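Long-range contacts in protein CT_858 (Chlamydia trachomatis, PDB 3DOR), which probably acts as a serine-type endopeptidase, the secreted chlamydial protease CPAF: residues B[22-28]-B[69-74]; B[493-498]-B[511-517]. One frame throughout, in Å; residues are numbered along the deposited sequence.

Overall arrangement
From the N terminus, the chain leaves helix 2-20, turns at the start of contact 1 and runs through a mainly helical stretch until 69-74 comes back against 22-28, closing a loop of 40 residues. Contact 2 opens far later, within the S41 peptidase part of the chain, and closes the short hairpin of strands 496-499 and 507-518. The two loops therefore follow in series. In space they touch, their centres about 8 Å apart: Asp-71 OD2 lies 2.7 Å from Thr-513 OG1 and His-73 O 2.6 Å from Ser-511 OG, both probable hydrogen bonds. Together they tie the N-terminal helical region to an antiparallel sheet that includes strands 75-78, 361-368 and the hairpin.

Contact 1 (B[22-28]-B[69-74]); sequences YAPKTWK and LNDFHA
Tyr-22 opens a type I turn to Lys-25 (Lys-25 N to Tyr-22 O, 3.3 Å) and, with chi1 t, sends its ring across to 69-74. Leu-69 CD1 sits over one face, 4.1 Å from the Tyr-22 ring centroid, in a CH-pi contact; Ala-74 CB is 4.2 Å from Tyr-22 CE1. At the ring edge Tyr-22 OH donates to Asp-71 OD2 at 2.7 Å. Pro-24 is the N-cap of helix 25-32, its CG 3.8 Å from Asp-71 OD2. One turn on, the m, m, t, t side chain of Lys-28 reaches the loop just past helix 55-67: NZ donates to Asn-70 O at 2.7 Å and weakly to Leu-69 O at 3.0 Å. A lysine early in one helix thus binds carbonyls where another has just ended, tying the start of 25-32 to the exit of 55-67. Asn-70 has positive phi (49°); Asp-71 makes an Asx turn, OD1 accepting from His-73 N at 2.7 Å. CA pairs Tyr-22/Ala-74 (9.2 Å), Pro-24/Asp-71 (8.7 Å) and Lys-28/Leu-69 (6.7 Å) run in opposite order, joined by side-chain donors of 22-28 rather than backbone pairing. Glu-526 salt-bridges Lys-28, and strand 507-518 lies alongside, Ala-23 hydrogen-bonding to the Thr-513 backbone and Pro-24 packing on Leu-516.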
loop_
_atom_site.group_PDB
_atom_site.type_symbol
_atom_site.label_atom_id
_atom_site.label_comp_id
_atom_site.label_asym_id
_atom_site.label_seq_id
_atom_site.Cartn_x
_atom_site.Cartn_y
_atom_site.Cartn_z
ATOM N N TYR B 22 -3.608 2.263 18.474
ATOM C CA TYR B 22 -5.031 1.967 18.599
ATOM C C TYR B 22 -5.635 2.990 19.543
ATOM O O TYR B 22 -5.634 2.816 20.765
ATOM C CB TYR B 22 -5.252 0.557 19.124
ATOM C CG TYR B 22 -6.706 0.158 19.105
ATOM C CD1 TYR B 22 -7.380 -0.047 17.898
ATOM C CD2 TYR B 22 -7.424 0.034 20.290
ATOM C CE1 TYR B 22 -8.735 -0.363 17.878
ATOM C CE2 TYR B 22 -8.771 -0.278 20.284
ATOM C CZ TYR B 22 -9.425 -0.472 19.079
ATOM O OH TYR B 22 -10.776 -0.722 19.085
ATOM N N ALA B 23 -6.145 4.069 18.956
ATOM C CA ALA B 23 -6.718 5.175 19.712
ATOM C C ALA B 23 -7.844 4.853 20.681
ATOM O O ALA B 23 -7.905 5.425 21.760
ATOM C CB ALA B 23 -7.166 6.280 18.755
ATOM N N PRO B 24 -8.757 3.947 20.311
ATOM C CA PRO B 24 -9.856 3.634 21.237
ATOM C C PRO B 24 -9.540 2.746 22.438
ATOM O O PRO B 24 -10.445 2.342 23.168
ATOM C CB PRO B 24 -10.927 3.027 20.326
ATOM C CG PRO B 24 -10.165 2.496 19.185
ATOM C CD PRO B 24 -9.031 3.446 18.954
ATOM N N LYS B 25 -8.259 2.460 22.648
ATOM C CA LYS B 25 -7.826 1.618 23.766
ATOM C C LYS B 25 -8.421 2.055 25.117
ATOM O O LYS B 25 -9.055 1.261 25.814
ATOM C CB LYS B 25 -6.290 1.609 23.834
ATOM C CG LYS B 25 -5.685 0.905 25.039
ATOM C CD LYS B 25 -4.227 0.527 24.768
ATOM C CE LYS B 25 -3.341 0.697 26.003
ATOM N NZ LYS B 25 -3.806 -0.047 27.203
ATOM N N THR B 26 -8.227 3.315 25.476
ATOM C CA THR B 26 -8.744 3.824 26.738
ATOM C C THR B 26 -10.268 3.702 26.818
ATOM O O THR B 26 -10.833 3.494 27.888
ATOM C CB THR B 26 -8.349 5.294 26.924
ATOM O OG1 THR B 26 -6.954 5.446 26.635
ATOM C CG2 THR B 26 -8.603 5.738 28.359
ATOM N N TRP B 27 -10.928 3.837 25.676
ATOM C CA TRP B 27 -12.379 3.742 25.626
ATOM C C TRP B 27 -12.865 2.311 25.854
ATOM O O TRP B 27 -13.850 2.089 26.555
ATOM C CB TRP B 27 -12.886 4.262 24.275
ATOM C CG TRP B 27 -14.290 3.885 23.982
ATOM C CD1 TRP B 27 -14.717 2.823 23.243
ATOM C CD2 TRP B 27 -15.467 4.548 24.452
ATOM N NE1 TRP B 27 -16.090 2.784 23.218
ATOM C CE2 TRP B 27 -16.577 3.833 23.953
ATOM C CE3 TRP B 27 -15.693 5.683 25.244
ATOM C CZ2 TRP B 27 -17.896 4.209 24.224
ATOM C CZ3 TRP B 27 -17.008 6.057 25.514
ATOM C CH2 TRP B 27 -18.093 5.320 25.001
ATOM N N LYS B 28 -12.175 1.343 25.261
ATOM C CA LYS B 28 -12.546 -0.059 25.409
ATOM C C LYS B 28 -12.380 -0.547 26.852
ATOM O O LYS B 28 -13.174 -1.352 27.350
ATOM C CB LYS B 28 -11.700 -0.913 24.464
ATOM C CG LYS B 28 -11.801 -0.479 22.994
ATOM C CD LYS B 28 -13.236 -0.594 22.466
ATOM C CE LYS B 28 -13.329 -0.171 21.003
ATOM N NZ LYS B 28 -14.695 -0.394 20.449
ATOM N N LEU B 69 -12.217 -6.413 20.755
ATOM C CA LEU B 69 -12.178 -4.960 20.891
ATOM C C LEU B 69 -13.559 -4.357 20.660
ATOM O O LEU B 69 -13.779 -3.179 20.936
ATOM C CB LEU B 69 -11.187 -4.359 19.893
ATOM C CG LEU B 69 -9.697 -4.652 20.105
ATOM C CD1 LEU B 69 -8.901 -4.178 18.892
ATOM C CD2 LEU B 69 -9.212 -3.956 21.378
ATOM N N ASN B 70 -14.490 -5.166 20.164
ATOM C CA ASN B 70 -15.846 -4.689 19.884
ATOM C C ASN B 70 -15.739 -3.376 19.081
ATOM O O ASN B 70 -16.310 -2.357 19.450
ATOM C CB ASN B 70 -16.597 -4.473 21.207
ATOM C CG ASN B 70 -18.113 -4.423 21.032
ATOM O OD1 ASN B 70 -18.870 -4.709 21.967
ATOM N ND2 ASN B 70 -18.561 -4.051 19.842
ATOM N N ASP B 71 -14.978 -3.427 17.988
ATOM C CA ASP B 71 -14.736 -2.273 17.115
ATOM C C ASP B 71 -15.091 -2.688 15.688
ATOM O O ASP B 71 -14.390 -3.505 15.090
ATOM C CB ASP B 71 -13.250 -1.890 17.178
ATOM C CG ASP B 71 -12.923 -0.612 16.405
ATOM O OD1 ASP B 71 -13.579 -0.328 15.382
ATOM O OD2 ASP B 71 -11.979 0.100 16.819
ATOM N N PHE B 72 -16.166 -2.139 15.128
ATOM C CA PHE B 72 -16.535 -2.534 13.771
ATOM C C PHE B 72 -15.421 -2.269 12.769
ATOM O O PHE B 72 -15.385 -2.887 11.709
ATOM C CB PHE B 72 -17.826 -1.852 13.318
ATOM C CG PHE B 72 -19.015 -2.204 14.160
ATOM C CD1 PHE B 72 -19.504 -1.305 15.101
ATOM C CD2 PHE B 72 -19.624 -3.444 14.040
ATOM C CE1 PHE B 72 -20.593 -1.638 15.918
ATOM C CE2 PHE B 72 -20.711 -3.786 14.848
ATOM C CZ PHE B 72 -21.193 -2.880 15.787
ATOM N N HIS B 73 -14.512 -1.360 13.112
ATOM C CA HIS B 73 -13.376 -1.036 12.255
ATOM C C HIS B 73 -12.205 -2.019 12.457
ATOM O O HIS B 73 -11.454 -2.295 11.521
ATOM C CB HIS B 73 -12.857 0.380 12.552
ATOM C CG HIS B 73 -13.546 1.473 11.793
ATOM N ND1 HIS B 73 -14.001 1.316 10.500
ATOM C CD2 HIS B 73 -13.749 2.779 12.104
ATOM C CE1 HIS B 73 -14.449 2.474 10.047
ATOM N NE2 HIS B 73 -14.306 3.380 11.000
ATOM N N ALA B 74 -12.035 -2.532 13.674
ATOM C CA ALA B 74 -10.922 -3.442 13.963
ATOM C C ALA B 74 -11.178 -4.907 13.605
ATOM O O ALA B 74 -12.142 -5.514 14.072
ATOM C CB ALA B 74 -10.522 -3.323 15.438
#

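Contact 2 (B[493-498]-B[511-517]); sequences GGFVFN and SLTGSLA
Phe-497, chi1 p, lays its ring over Leu-512, CZ 3.5 Å from Leu-512 CB, with Gly-514 N at its edge. The two form the hydrogen-bonded pair of an antiparallel hairpin: Leu-512 N to Phe-497 O 2.9 Å, Phe-497 N to Leu-512 O 3.1 Å. Non-hydrogen-bonded pairs flank it, Val-496/Thr-513 (CA-CA 4.7 Å) and Asn-498/Ser-511 (4.3 Å); axes of 496-498 and 511-513 run at 145°, 4.7 Å apart. Gly-514 N donates to Phe-495 O at 3.0 Å, and Gly-514 CA lies over the Phe-495 ring, 4.1 Å from its centroid, where a CB would clash. Beyond this break in strand 507-518, Phe-495 N donates to Ser-515 OG (3.2 Å), which also bonds to His-366. Ala-517 N donates to Gly-493 O at 2.8 Å, and a water bridges Gly-493 O (2.8 Å) and Ala-517 O (2.7 Å). Mostly backbone bonding thus holds the hairpin, while Ser-511 and Thr-513 hydroxyls bond to His-73 and Asp-71, joining it to the N-terminal region.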
loop_
_atom_site.group_PDB
_atom_site.type_symbol
_atom_site.label_atom_id
_atom_site.label_comp_id
_atom_site.label_asym_id
_atom_site.label_seq_id
_atom_site.Cartn_x
_atom_site.Cartn_y
_atom_site.Cartn_z
ATOM N N GLY B 493 -16.623 5.021 15.505
ATOM C CA GLY B 493 -16.196 6.396 15.707
ATOM C C GLY B 493 -14.743 6.809 15.641
ATOM O O GLY B 493 -14.248 7.477 16.554
ATOM N N GLY B 494 -14.066 6.439 14.559
ATOM C CA GLY B 494 -12.668 6.796 14.380
ATOM C C GLY B 494 -12.273 6.423 12.964
ATOM O O GLY B 494 -12.983 5.648 12.319
ATOM N N PHE B 495 -11.160 6.952 12.461
ATOM C CA PHE B 495 -10.760 6.611 11.105
ATOM C C PHE B 495 -10.002 5.294 11.109
ATOM O O PHE B 495 -9.306 4.978 12.079
ATOM C CB PHE B 495 -9.913 7.741 10.485
ATOM C CG PHE B 495 -8.474 7.789 10.961
ATOM C CD1 PHE B 495 -7.517 6.928 10.429
ATOM C CD2 PHE B 495 -8.071 8.726 11.907
ATOM C CE1 PHE B 495 -6.177 7.003 10.831
ATOM C CE2 PHE B 495 -6.729 8.813 12.319
ATOM C CZ PHE B 495 -5.784 7.950 11.779
ATOM N N VAL B 496 -10.157 4.516 10.035
ATOM C CA VAL B 496 -9.467 3.231 9.916
ATOM C C VAL B 496 -8.157 3.336 9.185
ATOM O O VAL B 496 -7.920 4.283 8.459
ATOM C CB VAL B 496 -10.252 2.165 9.113
ATOM C CG1 VAL B 496 -11.119 1.392 10.011
ATOM C CG2 VAL B 496 -11.040 2.811 7.983
ATOM N N PHE B 497 -7.317 2.326 9.381
ATOM C CA PHE B 497 -6.040 2.236 8.697
ATOM C C PHE B 497 -5.713 0.752 8.679
ATOM O O PHE B 497 -6.094 0.022 9.593
ATOM C CB PHE B 497 -4.962 3.086 9.394
ATOM C CG PHE B 497 -4.504 2.559 10.730
ATOM C CD1 PHE B 497 -3.467 1.634 10.813
ATOM C CD2 PHE B 497 -5.074 3.035 11.907
ATOM C CE1 PHE B 497 -3.000 1.196 12.059
ATOM C CE2 PHE B 497 -4.618 2.607 13.155
ATOM C CZ PHE B 497 -3.576 1.685 13.232
ATOM N N ASN B 498 -5.063 0.297 7.616
ATOM C CA ASN B 498 -4.736 -1.116 7.485
ATOM C C ASN B 498 -3.251 -1.406 7.632
ATOM O O ASN B 498 -2.399 -0.600 7.261
ATOM C CB ASN B 498 -5.216 -1.640 6.132
ATOM C CG ASN B 498 -6.715 -1.482 5.949
ATOM O OD1 ASN B 498 -7.503 -2.138 6.621
ATOM N ND2 ASN B 498 -7.112 -0.597 5.042
ATOM N N SER B 511 -7.077 -4.388 10.225
ATOM C CA SER B 511 -7.495 -2.998 10.192
ATOM C C SER B 511 -7.652 -2.571 11.642
ATOM O O SER B 511 -8.113 -3.352 12.477
ATOM C CB SER B 511 -8.816 -2.845 9.433
ATOM O OG SER B 511 -9.827 -3.656 10.000
ATOM N N LEU B 512 -7.234 -1.343 11.938
ATOM C CA LEU B 512 -7.306 -0.794 13.286
ATOM C C LEU B 512 -7.852 0.628 13.223
ATOM O O LEU B 512 -8.034 1.183 12.139
ATOM C CB LEU B 512 -5.915 -0.805 13.932
ATOM C CG LEU B 512 -5.344 -2.209 14.187
ATOM C CD1 LEU B 512 -3.883 -2.113 14.610
ATOM C CD2 LEU B 512 -6.180 -2.919 15.260
ATOM N N THR B 513 -8.094 1.214 14.393
ATOM C CA THR B 513 -8.654 2.560 14.502
ATOM C C THR B 513 -7.634 3.535 15.065
ATOM O O THR B 513 -7.107 3.328 16.160
ATOM C CB THR B 513 -9.899 2.516 15.397
ATOM O OG1 THR B 513 -10.782 1.514 14.882
ATOM C CG2 THR B 513 -10.620 3.873 15.426
ATOM N N GLY B 514 -7.368 4.602 14.313
ATOM C CA GLY B 514 -6.377 5.580 14.726
ATOM C C GLY B 514 -6.852 6.842 15.414
ATOM O O GLY B 514 -6.048 7.748 15.658
ATOM N N SER B 515 -8.140 6.924 15.731
ATOM C CA SER B 515 -8.655 8.110 16.406
ATOM C C SER B 515 -9.990 7.851 17.083
ATOM O O SER B 515 -10.624 6.824 16.857
ATOM C CB SER B 515 -8.847 9.239 15.402
ATOM O OG SER B 515 -9.975 8.959 14.594
ATOM N N LEU B 516 -10.395 8.789 17.933
ATOM C CA LEU B 516 -11.684 8.715 18.609
ATOM C C LEU B 516 -12.391 10.035 18.350
ATOM O O LEU B 516 -11.939 11.087 18.798
ATOM C CB LEU B 516 -11.533 8.533 20.120
ATOM C CG LEU B 516 -11.427 7.127 20.701
ATOM C CD1 LEU B 516 -11.411 7.237 22.223
ATOM C CD2 LEU B 516 -12.603 6.264 20.243
ATOM N N ALA B 517 -13.489 9.984 17.612
ATOM C CA ALA B 517 -14.246 11.193 17.329
ATOM C C ALA B 517 -15.009 11.619 18.575
ATOM O O ALA B 517 -15.467 10.773 19.359
ATOM C CB ALA B 517 -15.216 10.943 16.196
HETATM O O HOH W 1 -15.550 8.072 19.008
#